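Local coordinates for protein 6-phospho-beta-d glycosidase (Streptococcus pyogenes, PDB 5FOO) that hydrolyses 6-phospho-beta-glucosides as a family 1 glycoside hydrolase, probably splitting phosphorylated beta-linked disaccharides to release glucose 6-phosphate, at residues E7-G12 / R112-L117; D53-I58 / N92-A97; Y98-I103 / G154-D159; K202-Y207 / G217-I222. The protein carries 1 engineered substitution. All coordinates share one frame; numbering follows the deposited sequence.

In the fold
All four contacts belong to one (beta/alpha)8 barrel, spread over its first five strands and the helices around them. Contact 1 joins the first and third strands inside the barrel; contact 2 links the outer helices 54-67 and 93-108; contact 3 fixes the next part of helix 93-108 to the loop before strand 159-161; contact 4 packs helix 186-208 on strand 218-224. Centres of contacts 1 and 3, and of 2 and 3, lie about 12 Å apart, those of 2 and 4 about 24 Å. Along the chain contacts 1 and 3 alternate, and they meet through the Arg112-Asp159 salt bridge. A Lys158-Arg218 backbone bond joins the starts of strands 159-161 and 218-224; contacts 3 and 4 tie helices to barrel.

Contact 1: E7-G12 / R112-L117; sequences EFWWGG and RPVINL. With EDO (1,2-ethanediol), chain I.
Trp9 and the pair Arg112 and Val114 meet inside the TIM barrel, near the N-terminal ends of its strands. Strands 9-13 and 112-116 are the first and third of the closed sheet, with strand 72-76 between them, so they meet through side chains. The CA atoms of Trp9 and Arg112 stay 8.6 Å apart, and the indole spans the gap. CD of Arg112 lies above the indole plane, offset toward the rim, and is 3.4 Å from Trp9 CZ2. With CG anti to the backbone N (chi1 -179°), the arginine chain runs out extended before bending at chi3. That bend and the turn about the last torsion bring the guanidinium almost parallel to the indole, the planes only 6° apart, with Arg112 NE 3.6 Å from Trp9 NE1. Farther along the same ring, Trp9 CZ3 touches Val114 CG2 at 3.7 Å. A 1,2-ethanediol, probably from the crystallisation liquor, bridges the polar side: its O1 accepts from Arg112 NE at 2.8 Å, and its O2 donates to the Glu7 carbonyl O at 2.9 Å. Arg112 NH1 has a second tie, a salt bridge to Asp159, while Phe411 and Phe363 also pack against Trp9. Side chains of non-adjacent strands meeting inside the barrel at its N-terminal end are characteristic of the (beta/alpha)8 fold of family 1 glycoside hydrolases.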
# COMPACT_ATOMS: atom_id res chain seq x y z
N GLU A 7 23.18 4.42 0.54
CA GLU A 7 21.99 5.25 0.38
C GLU A 7 20.65 4.47 0.34
O GLU A 7 19.63 4.99 -0.04
CB GLU A 7 22.17 6.20 -0.80
CG GLU A 7 23.40 7.10 -0.58
CD GLU A 7 23.61 8.07 -1.71
OE1 GLU A 7 23.56 7.66 -2.90
OE2 GLU A 7 23.82 9.25 -1.39
N PHE A 8 20.69 3.26 0.87
CA PHE A 8 19.50 2.47 1.12
C PHE A 8 18.51 3.25 1.98
O PHE A 8 18.89 3.91 3.01
CB PHE A 8 19.89 1.16 1.78
CG PHE A 8 18.91 0.02 1.59
CD1 PHE A 8 18.81 -0.64 0.35
CD2 PHE A 8 18.14 -0.41 2.64
CE1 PHE A 8 17.96 -1.74 0.19
CE2 PHE A 8 17.26 -1.49 2.48
CZ PHE A 8 17.18 -2.15 1.26
N TRP A 9 17.25 3.16 1.59
CA TRP A 9 16.20 3.85 2.36
C TRP A 9 15.82 3.00 3.59
O TRP A 9 15.55 1.81 3.45
CB TRP A 9 14.93 4.04 1.52
CG TRP A 9 14.99 4.93 0.38
CD1 TRP A 9 16.14 5.49 -0.22
CD2 TRP A 9 13.87 5.35 -0.41
NE1 TRP A 9 15.74 6.30 -1.27
CE2 TRP A 9 14.38 6.20 -1.44
CE3 TRP A 9 12.48 5.07 -0.37
CZ2 TRP A 9 13.53 6.83 -2.40
CZ3 TRP A 9 11.64 5.67 -1.32
CH2 TRP A 9 12.19 6.51 -2.37
N TRP A 10 15.77 3.65 4.76
CA TRP A 10 15.35 3.03 5.94
C TRP A 10 14.31 3.91 6.59
O TRP A 10 14.51 5.11 6.84
CB TRP A 10 16.47 2.84 6.91
CG TRP A 10 17.60 1.99 6.48
CD1 TRP A 10 18.89 2.42 6.22
CD2 TRP A 10 17.66 0.55 6.50
NE1 TRP A 10 19.68 1.33 5.94
CE2 TRP A 10 18.95 0.18 6.12
CE3 TRP A 10 16.72 -0.46 6.68
CZ2 TRP A 10 19.33 -1.15 5.96
CZ3 TRP A 10 17.11 -1.76 6.54
CH2 TRP A 10 18.40 -2.09 6.18
N GLY A 11 13.18 3.30 6.91
CA GLY A 11 12.11 4.05 7.57
C GLY A 11 10.88 3.20 7.62
O GLY A 11 10.95 1.97 7.58
N GLY A 12 9.74 3.84 7.72
CA GLY A 12 8.51 3.11 7.73
C GLY A 12 7.45 3.87 7.00
O GLY A 12 7.67 5.00 6.58
N ARG A 112 13.88 11.90 3.93
CA ARG A 112 13.30 11.93 2.61
C ARG A 112 11.75 11.67 2.64
O ARG A 112 11.32 10.62 3.08
CB ARG A 112 13.95 10.84 1.77
CG ARG A 112 13.43 10.78 0.31
CD ARG A 112 14.06 9.60 -0.42
NE ARG A 112 15.45 9.85 -0.71
CZ ARG A 112 15.91 10.69 -1.65
NH1 ARG A 112 15.09 11.35 -2.47
NH2 ARG A 112 17.22 10.87 -1.79
N PRO A 113 10.94 12.65 2.22
CA PRO A 113 9.50 12.44 2.20
C PRO A 113 9.07 11.64 0.96
O PRO A 113 9.45 12.00 -0.15
CB PRO A 113 8.95 13.84 2.16
CG PRO A 113 10.02 14.66 1.40
CD PRO A 113 11.31 14.03 1.79
N VAL A 114 8.30 10.58 1.16
CA VAL A 114 7.88 9.69 0.08
C VAL A 114 6.37 9.72 0.07
O VAL A 114 5.74 9.35 1.06
CB VAL A 114 8.37 8.24 0.37
CG1 VAL A 114 7.94 7.23 -0.73
CG2 VAL A 114 9.90 8.30 0.54
N ILE A 115 5.78 10.20 -1.01
CA ILE A 115 4.33 10.56 -0.94
C ILE A 115 3.48 9.74 -1.88
O ILE A 115 3.74 9.71 -3.09
CB ILE A 115 4.16 12.03 -1.16
CG1 ILE A 115 4.95 12.82 -0.08
CG2 ILE A 115 2.72 12.41 -1.20
CD1 ILE A 115 4.43 12.70 1.33
N ASN A 116 2.49 9.05 -1.29
CA ASN A 116 1.49 8.29 -2.00
C ASN A 116 0.28 9.17 -2.18
O ASN A 116 -0.03 9.92 -1.28
CB ASN A 116 1.17 7.04 -1.20
CG ASN A 116 0.03 6.23 -1.78
OD1 ASN A 116 -0.17 6.14 -3.02
ND2 ASN A 116 -0.73 5.66 -0.90
N LEU A 117 -0.44 9.04 -3.30
CA LEU A 117 -1.65 9.81 -3.53
C LEU A 117 -2.99 9.19 -3.23
O LEU A 117 -4.00 9.92 -3.21
CB LEU A 117 -1.67 10.35 -4.95
CG LEU A 117 -0.41 11.11 -5.30
CD1 LEU A 117 -0.32 11.24 -6.81
CD2 LEU A 117 -0.42 12.44 -4.58
C1 EDO I . 17.31 8.22 2.04
O1 EDO I . 17.26 9.45 1.35
C2 EDO I . 18.75 7.70 2.09
O2 EDO I . 19.24 7.70 0.76

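Contact 2: D53-I58 / N92-A97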
# COMPACT_ATOMS: atom_id res chain seq x y z
N ASP A 53 -3.47 10.87 15.59
CA ASP A 53 -3.27 12.28 15.92
C ASP A 53 -2.06 12.92 15.17
O ASP A 53 -1.46 13.91 15.65
CB ASP A 53 -3.12 12.46 17.46
CG ASP A 53 -3.24 13.92 17.92
OD1 ASP A 53 -4.06 14.64 17.25
OD2 ASP A 53 -2.51 14.32 18.94
N ALA A 54 -1.73 12.38 14.00
CA ALA A 54 -0.67 12.98 13.19
C ALA A 54 -1.01 14.40 12.69
O ALA A 54 -0.09 15.21 12.44
CB ALA A 54 -0.29 12.07 12.04
N TYR A 55 -2.30 14.73 12.57
CA TYR A 55 -2.64 16.10 12.29
C TYR A 55 -1.88 17.09 13.24
O TYR A 55 -1.32 18.12 12.78
CB TYR A 55 -4.15 16.37 12.29
CG TYR A 55 -4.47 17.82 11.95
CD1 TYR A 55 -4.52 18.24 10.63
CD2 TYR A 55 -4.64 18.79 12.95
CE1 TYR A 55 -4.73 19.58 10.31
CE2 TYR A 55 -4.90 20.12 12.62
CZ TYR A 55 -4.93 20.50 11.29
OH TYR A 55 -5.18 21.84 10.91
N HIS A 56 -1.82 16.74 14.54
CA HIS A 56 -1.16 17.55 15.53
C HIS A 56 0.30 17.16 15.73
O HIS A 56 1.13 18.03 15.90
CB HIS A 56 -1.93 17.47 16.84
CG HIS A 56 -3.32 18.01 16.77
ND1 HIS A 56 -4.44 17.21 16.89
CD2 HIS A 56 -3.78 19.28 16.68
CE1 HIS A 56 -5.52 17.97 16.83
NE2 HIS A 56 -5.15 19.23 16.70
N GLN A 57 0.63 15.89 15.68
CA GLN A 57 1.95 15.41 16.11
C GLN A 57 2.97 15.07 15.02
O GLN A 57 4.01 14.53 15.34
CB GLN A 57 1.74 14.17 16.99
CG GLN A 57 0.99 14.49 18.29
CD GLN A 57 1.16 13.38 19.32
OE1 GLN A 57 2.29 13.01 19.65
NE2 GLN A 57 0.06 12.81 19.79
N ILE A 58 2.70 15.35 13.76
CA ILE A 58 3.63 15.01 12.72
C ILE A 58 5.04 15.55 12.97
O ILE A 58 6.04 14.81 12.80
CB ILE A 58 3.08 15.34 11.28
CG1 ILE A 58 3.96 14.67 10.22
CG2 ILE A 58 2.99 16.83 11.08
CD1 ILE A 58 4.03 13.18 10.30
N ASN A 92 -8.09 23.39 -0.55
CA ASN A 92 -8.50 23.74 0.80
C ASN A 92 -7.27 24.37 1.47
O ASN A 92 -6.22 23.71 1.58
CB ASN A 92 -8.91 22.49 1.58
CG ASN A 92 -9.23 22.81 3.02
OD1 ASN A 92 -8.36 23.14 3.85
ND2 ASN A 92 -10.48 22.75 3.30
N PRO A 93 -7.37 25.61 1.90
CA PRO A 93 -6.15 26.25 2.45
C PRO A 93 -5.58 25.57 3.68
O PRO A 93 -4.36 25.54 3.80
CB PRO A 93 -6.63 27.68 2.82
CG PRO A 93 -7.81 27.91 1.99
CD PRO A 93 -8.49 26.57 1.82
N ASP A 94 -6.41 25.00 4.57
CA ASP A 94 -5.84 24.31 5.75
C ASP A 94 -5.15 22.98 5.36
O ASP A 94 -4.14 22.62 5.93
CB ASP A 94 -6.82 24.06 6.94
CG ASP A 94 -6.02 23.56 8.24
OD1 ASP A 94 -5.68 22.33 8.40
OD2 ASP A 94 -5.62 24.42 9.08
N GLY A 95 -5.68 22.28 4.38
CA GLY A 95 -5.00 21.06 3.90
C GLY A 95 -3.65 21.31 3.27
O GLY A 95 -2.69 20.55 3.51
N LEU A 96 -3.56 22.37 2.48
CA LEU A 96 -2.31 22.78 1.88
C LEU A 96 -1.29 23.10 2.98
O LEU A 96 -0.18 22.55 2.95
CB LEU A 96 -2.53 24.01 0.97
CG LEU A 96 -1.32 24.62 0.28
CD1 LEU A 96 -0.72 23.52 -0.59
CD2 LEU A 96 -1.66 25.98 -0.44
N ALA A 97 -1.66 23.97 3.92
CA ALA A 97 -0.79 24.29 5.09
C ALA A 97 -0.43 23.01 5.84
O ALA A 97 0.69 22.90 6.28
CB ALA A 97 -1.46 25.28 6.05
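The first turns of two helices, 54-67 and 93-108, face each other across a wide gap, the CA atoms of Tyr55 and Gly95 being 10.0 Å apart. One bond closes it: Tyr55 OH donates to Asp94 OD1 at 2.6 Å. The two side chains come from opposite directions. Tyr55 has CG anti to the backbone N (chi1 -178°), which carries the phenol out toward the other helix, and OD1 sits at the ring edge, near its plane. On the carboxylate, the hydroxyl arrives from the syn side but 24° out of plane. Behind the tyrosine, CD2 rests over the centre of the His56 ring, and that ring is held in turn by His56 ND1 donating to Asp53 OD1 at 2.6 Å. Arg101 makes a cation-pi contact with the phenol. On the other helix Asn92 is the N-cap, its OD1 accepting from Gly95 N at 2.9 Å. Asp94 therefore lies in the first turn of a helix, where the helix dipole would probably favour its charged form. The two helices follow the first and second barrel strands, and a tyrosine-carboxylate bond at their N-terminal ends joins these two members of the outer layer of a TIM barrel.

Contact 3: Y98-I103 / G154-D159; sequences YYNRVI and GDRVKD. With EDO (1,2-ethanediol), chain H.
Asn100 OD1 is gripped by two nitrogens of Arg156, NH2 at 2.8 Å and NH1 at 2.9 Å, an end-on grip by one guanidinium on one oxygen. In the TIM barrel this ties outer helix 93-108 to the loop that carries the chain from helix 136-153 into strand 159-161. The oxygen lies in the guanidinium plane, yet both nitrogens reach it from the same face of the amide: NH2 is tilted 27° from the carbonyl plane, and NH1 stands higher above it. Asp155 takes the side of the guanidinium, its OD2 accepting from Arg156 NE at 3.0 Å in a salt bridge, with a longer bond from NH2 to OD1. NH1 has a further salt-bridge partner in Asp104, so acceptors gathered round the group fix its rotation. Beside these polar bonds, Ile103 places CG2 over one face of the guanidinium, and this methyl is 3.7 Å from Arg156 CB. Phe153 of helix 136-153 packs against both Asn100 and Ile103. The other branch of the isoleucine, CG1, lies anti to the carbonyl carbon (chi1 -68°) and points at the loop's valine, where Ile103 CG1 and CD1 each come within 3.7 Å of Val157 CG2.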
# COMPACT_ATOMS: atom_id res chain seq x y z
N TYR A 98 -1.37 22.03 5.95
CA TYR A 98 -1.07 20.75 6.63
C TYR A 98 0.02 19.93 5.91
O TYR A 98 0.98 19.50 6.53
CB TYR A 98 -2.31 19.86 6.95
CG TYR A 98 -1.86 18.58 7.60
CD1 TYR A 98 -1.37 18.59 8.91
CD2 TYR A 98 -1.82 17.39 6.91
CE1 TYR A 98 -0.88 17.44 9.49
CE2 TYR A 98 -1.35 16.23 7.49
CZ TYR A 98 -0.88 16.25 8.79
OH TYR A 98 -0.37 15.11 9.36
N TYR A 99 -0.09 19.73 4.61
CA TYR A 99 0.89 18.90 3.87
C TYR A 99 2.24 19.66 3.73
O TYR A 99 3.34 19.06 3.77
CB TYR A 99 0.28 18.34 2.55
CG TYR A 99 -0.76 17.29 2.88
CD1 TYR A 99 -0.38 16.11 3.50
CD2 TYR A 99 -2.15 17.50 2.61
CE1 TYR A 99 -1.31 15.16 3.85
CE2 TYR A 99 -3.09 16.56 2.96
CZ TYR A 99 -2.67 15.40 3.59
OH TYR A 99 -3.59 14.46 4.01
N ASN A 100 2.17 20.99 3.74
CA ASN A 100 3.42 21.77 3.81
C ASN A 100 4.13 21.53 5.16
O ASN A 100 5.35 21.37 5.16
CB ASN A 100 3.21 23.23 3.46
CG ASN A 100 3.21 23.47 1.95
OD1 ASN A 100 3.96 22.82 1.22
ND2 ASN A 100 2.32 24.38 1.48
N ARG A 101 3.38 21.43 6.27
CA ARG A 101 3.96 21.10 7.60
C ARG A 101 4.63 19.72 7.54
O ARG A 101 5.78 19.59 7.90
CB ARG A 101 2.91 21.12 8.74
CG ARG A 101 2.53 22.46 9.33
CD ARG A 101 1.35 22.38 10.35
NE ARG A 101 1.56 21.34 11.37
CZ ARG A 101 0.59 20.55 11.90
NH1 ARG A 101 -0.67 20.68 11.55
NH2 ARG A 101 0.90 19.65 12.79
N VAL A 102 3.92 18.71 7.01
CA VAL A 102 4.46 17.37 6.92
C VAL A 102 5.78 17.33 6.13
O VAL A 102 6.80 16.75 6.54
CB VAL A 102 3.47 16.38 6.20
CG1 VAL A 102 4.10 15.02 6.10
CG2 VAL A 102 2.13 16.27 6.90
N ILE A 103 5.74 17.88 4.94
CA ILE A 103 6.93 17.83 4.09
C ILE A 103 8.12 18.65 4.67
O ILE A 103 9.29 18.19 4.68
CB ILE A 103 6.56 18.33 2.67
CG1 ILE A 103 5.59 17.29 1.99
CG2 ILE A 103 7.82 18.64 1.82
CD1 ILE A 103 4.64 17.90 1.01
N GLY A 154 6.01 19.63 -5.26
CA GLY A 154 7.08 18.97 -6.07
C GLY A 154 8.48 19.58 -6.10
O GLY A 154 9.47 18.95 -6.59
N ASP A 155 8.56 20.77 -5.52
CA ASP A 155 9.83 21.48 -5.33
C ASP A 155 10.56 20.78 -4.25
O ASP A 155 11.79 20.75 -4.29
CB ASP A 155 9.60 22.97 -4.92
CG ASP A 155 8.79 23.11 -3.63
OD1 ASP A 155 7.72 22.44 -3.45
OD2 ASP A 155 9.22 23.84 -2.77
N ARG A 156 9.82 20.17 -3.30
CA ARG A 156 10.45 19.49 -2.14
C ARG A 156 10.31 17.98 -2.10
O ARG A 156 11.21 17.28 -1.62
CB ARG A 156 9.93 20.10 -0.85
CG ARG A 156 10.53 21.50 -0.52
CD ARG A 156 9.62 22.25 0.46
NE ARG A 156 8.36 22.47 -0.27
CZ ARG A 156 7.12 22.60 0.23
NH1 ARG A 156 6.86 22.49 1.54
NH2 ARG A 156 6.10 22.79 -0.64
N VAL A 157 9.17 17.47 -2.55
CA VAL A 157 9.00 16.02 -2.72
C VAL A 157 9.45 15.59 -4.13
O VAL A 157 8.93 16.08 -5.15
CB VAL A 157 7.51 15.63 -2.58
CG1 VAL A 157 7.32 14.13 -2.81
CG2 VAL A 157 6.97 16.08 -1.22
N LYS A 158 10.39 14.65 -4.14
CA LYS A 158 10.92 14.07 -5.35
C LYS A 158 10.57 12.61 -5.56
O LYS A 158 11.06 11.97 -6.49
CB LYS A 158 12.46 14.18 -5.30
CG LYS A 158 13.00 15.62 -5.23
CD LYS A 158 12.24 16.64 -6.06
CE LYS A 158 13.04 17.94 -6.27
NZ LYS A 158 12.31 18.99 -7.02
N ASP A 159 9.73 12.06 -4.68
CA ASP A 159 9.45 10.63 -4.65
C ASP A 159 7.97 10.43 -4.46
O ASP A 159 7.44 10.63 -3.37
CB ASP A 159 10.20 9.98 -3.51
CG ASP A 159 11.70 9.94 -3.75
OD1 ASP A 159 12.21 9.08 -4.52
OD2 ASP A 159 12.35 10.77 -3.09
C1 EDO H . 14.83 10.73 -5.53
O1 EDO H . 14.51 9.34 -5.60
C2 EDO H . 14.93 11.33 -6.89
O2 EDO H . 14.32 10.41 -7.75

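Contact 4: K202-Y207 / G217-I222; sequences KVIQAY and GRIGTI. With EDO (1,2-ethanediol), chain H.
Ile219 is the apolar centre: its side chain leaves the strand toward helix 202-207, where three side chains receive it. Ile219 CG2 lies 3.8 Å from Tyr207 CD2 and 4.0 Å from Ile204 CG1, filling the corner between the two. CG1, anti to the backbone N (chi1 -173°), carries Ile219 CD1 onward to the base of the tyrosine, 3.8 Å from Tyr207 CB. Val203 CG1 meets Ile219 CD1 at 4.2 Å, about at right angles to the approach of Tyr207 CB, and the valine side chain crosses the isoleucine at about a right angle. Tyrosine and isoleucine instead slide past each other in opposite directions. Phe150, edge-to-face, and Trp160 also meet the Tyr207 ring. The pairing is the alpha-to-beta step of a TIM barrel: helix 186-208 leads, after a short connection, into the fifth strand, 218-224, and the short helix and strand segments run nearly antiparallel at 165°, their axes 9.1 Å apart. Toward the start of the strand the contact turns polar. The Tyr207 hydroxyl accepts a bond from Gly217 N at 3.0 Å, bent to 139° at the hydrogen, and so gives a buried phenol oxygen a partner just where the strand begins. Arg218 leaves the strand on the side away from the helix, bends at chi3, and holds a 1,2-ethanediol at the guanidinium edge, Arg218 NE donating to O2 of the diol at 2.9 Å and NH2 to its O1 at 3.0 Å.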
# COMPACT_ATOMS: atom_id res chain seq x y z
N LYS A 202 -2.20 8.24 -16.41
CA LYS A 202 -2.54 9.62 -16.48
C LYS A 202 -1.88 10.52 -15.43
O LYS A 202 -1.52 11.67 -15.72
CB LYS A 202 -4.05 9.82 -16.48
CG LYS A 202 -4.69 9.26 -17.73
CD LYS A 202 -6.14 9.70 -17.89
CE LYS A 202 -6.13 10.90 -18.80
NZ LYS A 202 -7.49 11.44 -18.94
N VAL A 203 -1.71 10.00 -14.22
CA VAL A 203 -1.04 10.77 -13.18
C VAL A 203 0.44 10.89 -13.54
O VAL A 203 1.06 11.96 -13.36
CB VAL A 203 -1.27 10.19 -11.76
CG1 VAL A 203 -0.38 10.90 -10.76
CG2 VAL A 203 -2.74 10.45 -11.40
N ILE A 204 1.00 9.80 -14.02
CA ILE A 204 2.38 9.80 -14.49
C ILE A 204 2.59 10.78 -15.61
O ILE A 204 3.54 11.55 -15.57
CB ILE A 204 2.87 8.39 -14.86
CG1 ILE A 204 3.01 7.54 -13.58
CG2 ILE A 204 4.17 8.44 -15.65
CD1 ILE A 204 3.23 6.04 -13.88
N GLN A 205 1.67 10.84 -16.57
CA GLN A 205 1.77 11.82 -17.62
C GLN A 205 1.78 13.20 -16.99
O GLN A 205 2.59 14.04 -17.38
CB GLN A 205 0.64 11.71 -18.63
CG GLN A 205 0.66 12.68 -19.83
CD GLN A 205 -0.53 12.44 -20.74
OE1 GLN A 205 -0.38 12.09 -21.91
NE2 GLN A 205 -1.71 12.50 -20.16
N ALA A 206 0.86 13.46 -16.05
CA ALA A 206 0.69 14.79 -15.49
C ALA A 206 1.95 15.21 -14.74
O ALA A 206 2.36 16.36 -14.82
CB ALA A 206 -0.55 14.89 -14.60
N TYR A 207 2.62 14.24 -14.08
CA TYR A 207 3.78 14.54 -13.30
C TYR A 207 4.87 15.03 -14.27
O TYR A 207 5.56 16.03 -13.99
CB TYR A 207 4.26 13.30 -12.51
CG TYR A 207 5.56 13.58 -11.77
CD1 TYR A 207 5.55 14.46 -10.72
CD2 TYR A 207 6.81 13.03 -12.18
CE1 TYR A 207 6.71 14.78 -10.03
CE2 TYR A 207 7.98 13.36 -11.51
CZ TYR A 207 7.92 14.26 -10.45
OH TYR A 207 8.99 14.64 -9.69
N GLY A 217 11.98 14.44 -10.18
CA GLY A 217 12.08 13.29 -9.28
C GLY A 217 11.53 12.02 -9.92
O GLY A 217 11.53 11.92 -11.12
N ARG A 218 11.03 11.06 -9.13
CA ARG A 218 10.59 9.81 -9.69
C ARG A 218 9.17 9.53 -9.26
O ARG A 218 8.75 10.02 -8.24
CB ARG A 218 11.57 8.68 -9.33
CG ARG A 218 12.84 8.79 -10.21
CD ARG A 218 13.80 7.64 -10.00
NE ARG A 218 14.30 7.64 -8.63
CZ ARG A 218 15.09 6.70 -8.09
NH1 ARG A 218 15.45 5.64 -8.84
NH2 ARG A 218 15.48 6.79 -6.79
N ILE A 219 8.42 8.79 -10.10
CA ILE A 219 7.05 8.47 -9.86
C ILE A 219 6.80 7.04 -10.18
O ILE A 219 7.33 6.52 -11.16
CB ILE A 219 6.08 9.36 -10.60
CG1 ILE A 219 4.65 9.05 -10.15
CG2 ILE A 219 6.26 9.31 -12.12
CD1 ILE A 219 3.72 10.17 -10.38
N GLY A 220 6.08 6.38 -9.27
CA GLY A 220 5.78 4.99 -9.42
C GLY A 220 4.45 4.67 -8.83
O GLY A 220 3.56 5.53 -8.76
N THR A 221 4.28 3.39 -8.50
CA THR A 221 3.07 2.93 -7.82
C THR A 221 3.49 1.86 -6.83
O THR A 221 4.63 1.43 -6.86
CB THR A 221 1.98 2.49 -8.83
OG1 THR A 221 0.74 2.34 -8.14
CG2 THR A 221 2.37 1.15 -9.53
N ILE A 222 2.61 1.50 -5.89
CA ILE A 222 2.90 0.51 -4.86
C ILE A 222 2.01 -0.69 -5.10
O ILE A 222 0.78 -0.60 -5.00
CB ILE A 222 2.72 1.09 -3.45
CG1 ILE A 222 3.67 2.28 -3.19
CG2 ILE A 222 2.96 0.03 -2.39
CD1 ILE A 222 3.20 3.17 -2.07
C1 EDO H . 14.83 10.73 -5.53
O1 EDO H . 14.51 9.34 -5.60
C2 EDO H . 14.93 11.33 -6.89
O2 EDO H . 14.32 10.41 -7.75